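Probable sulfate-binding lipoprotein SubI (Mycobacterium tuberculosis, PDB 6DDN) probably binds sulfate outside the cell membrane and carries it as the solute-binding component of a sulfate uptake system. Local coordinates at residues S235-N238 with E239-T243. Residues are numbered along the deposited sequence; the frame is centred on the assembly and turned at random.
Sequences SYEN and EAIAT. With SO4 (sulfate ion), chain C.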
loop_
_atom_site.group_PDB
_atom_site.type_symbol
_atom_site.label_atom_id
_atom_site.label_comp_id
_atom_site.label_asym_id
_atom_site.label_seq_id
_atom_site.Cartn_x
_atom_site.Cartn_y
_atom_site.Cartn_z
ATOM N N SER A 235 0.322 -9.509 0.795
ATOM C CA SER A 235 0.667 -8.430 -0.120
ATOM C C SER A 235 -0.570 -7.590 -0.399
ATOM O O SER A 235 -1.681 -7.924 0.017
ATOM C CB SER A 235 1.251 -8.987 -1.421
ATOM O OG SER A 235 1.670 -7.944 -2.282
ATOM N N TYR A 236 -0.355 -6.483 -1.107
ATOM C CA TYR A 236 -1.468 -5.686 -1.598
ATOM C C TYR A 236 -2.235 -6.458 -2.664
ATOM O O TYR A 236 -1.674 -7.276 -3.396
ATOM C CB TYR A 236 -0.988 -4.363 -2.205
ATOM C CG TYR A 236 0.000 -3.554 -1.392
ATOM C CD1 TYR A 236 1.347 -3.889 -1.362
ATOM C CD2 TYR A 236 -0.409 -2.426 -0.695
ATOM C CE1 TYR A 236 2.252 -3.139 -0.635
ATOM C CE2 TYR A 236 0.489 -1.670 0.035
ATOM C CZ TYR A 236 1.818 -2.032 0.060
ATOM O OH TYR A 236 2.716 -1.282 0.783
ATOM N N GLU A 237 -3.535 -6.180 -2.753
ATOM C CA GLU A 237 -4.322 -6.721 -3.854
ATOM C C GLU A 237 -3.845 -6.174 -5.193
ATOM O O GLU A 237 -3.889 -6.882 -6.205
ATOM C CB GLU A 237 -5.802 -6.405 -3.637
ATOM C CG GLU A 237 -6.750 -7.078 -4.608
ATOM C CD GLU A 237 -8.114 -6.415 -4.622
ATOM O OE1 GLU A 237 -8.173 -5.172 -4.502
ATOM O OE2 GLU A 237 -9.126 -7.135 -4.750
ATOM N N ASN A 238 -3.379 -4.923 -5.220
ATOM C CA ASN A 238 -2.848 -4.373 -6.462
ATOM C C ASN A 238 -1.560 -5.076 -6.866
ATOM O O ASN A 238 -1.309 -5.286 -8.058
ATOM C CB ASN A 238 -2.620 -2.868 -6.322
ATOM C CG ASN A 238 -1.815 -2.506 -5.087
ATOM O OD1 ASN A 238 -2.368 -2.075 -4.078
ATOM N ND2 ASN A 238 -0.498 -2.660 -5.171
ATOM N N GLU A 239 -0.736 -5.456 -5.887
ATOM C CA GLU A 239 0.516 -6.133 -6.204
ATOM C C GLU A 239 0.264 -7.549 -6.702
ATOM O O GLU A 239 0.979 -8.039 -7.584
ATOM C CB GLU A 239 1.436 -6.139 -4.984
ATOM C CG GLU A 239 2.753 -6.882 -5.193
ATOM C CD GLU A 239 3.807 -6.050 -5.905
ATOM O OE1 GLU A 239 5.010 -6.276 -5.649
ATOM O OE2 GLU A 239 3.444 -5.175 -6.721
ATOM N N ALA A 240 -0.749 -8.223 -6.154
ATOM C CA ALA A 240 -1.114 -9.539 -6.667
ATOM C C ALA A 240 -1.633 -9.439 -8.095
ATOM O O ALA A 240 -1.280 -10.259 -8.953
ATOM C CB ALA A 240 -2.159 -10.188 -5.759
ATOM N N ILE A 241 -2.467 -8.433 -8.369
ATOM C CA ILE A 241 -2.992 -8.235 -9.716
ATOM C C ILE A 241 -1.860 -7.940 -10.691
ATOM O O ILE A 241 -1.827 -8.473 -11.807
ATOM C CB ILE A 241 -4.047 -7.112 -9.714
ATOM C CG1 ILE A 241 -5.307 -7.568 -8.976
ATOM C CG2 ILE A 241 -4.386 -6.688 -11.132
ATOM C CD1 ILE A 241 -6.265 -6.445 -8.659
ATOM N N ALA A 242 -0.912 -7.095 -10.285
ATOM C CA ALA A 242 0.188 -6.742 -11.176
ATOM C C ALA A 242 1.113 -7.929 -11.408
ATOM O O ALA A 242 1.611 -8.125 -12.523
ATOM C CB ALA A 242 0.964 -5.557 -10.605
ATOM N N THR A 243 1.354 -8.732 -10.370
ATOM C CA THR A 243 2.218 -9.899 -10.522
ATOM C C THR A 243 1.567 -10.949 -11.416
ATOM O O THR A 243 2.215 -11.501 -12.313
ATOM C CB THR A 243 2.551 -10.489 -9.151
ATOM O OG1 THR A 243 3.093 -9.465 -8.307
ATOM C CG2 THR A 243 3.565 -11.612 -9.290
HETATM S S SO4 C . 6.241 -1.010 0.767
HETATM O O1 SO4 C . 6.993 0.105 0.200
HETATM O O2 SO4 C . 5.298 -1.511 -0.230
HETATM O O3 SO4 C . 7.153 -2.082 1.150
HETATM O O4 SO4 C . 5.514 -0.551 1.946
#
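Glu239 lays the start of its side chain against the hydroxyl of Ser235, with OG of Ser235 3.3 Å from both CB and CG of Glu239. CG stands anti to the backbone N of Glu239 (chi1 177°) and the chain then bends at chi2 (82°), taking the carboxylate to Arg219, which forms a salt bridge with OE2, and to Thr222, which hydrogen-bonds OE1. On the far flank, Ile241 runs alongside Glu237, the two side chains pointing the same way, and CD1 of Ile241 comes to 4.1 Å from CG of Glu237. The extended Glu237 chain ends in a salt bridge to Arg299. This is a strand-to-helix junction of a type II periplasmic-binding-protein fold: strand 232-236 runs straight into helix 237-245, with Tyr236 at the N-cap position. The carbonyls of Tyr236, Glu237 and Asn238 accept the first i to i+4 bonds of the helix, from the backbone N atoms of Ala240, Ile241 and Ala242, with Ala242 N 2.9 Å from Asn238 O. The next carbonyl, Glu239 O, is gripped twice, by Thr243 N and, from the opposite face of its plane, by Thr243 OG1 at 2.7 Å. At the other end, the Tyr236 ring extends to the bound sulfate, whose O2 lies near the ring plane, at its edge, and accepts a hydrogen bond from Tyr236 OH at 2.8 Å. Ser110 also hydrogen-bonds that hydroxyl, while Ala60 N, Ser175 OG, Ser177 N and Gly218 N hold the sulfate as well.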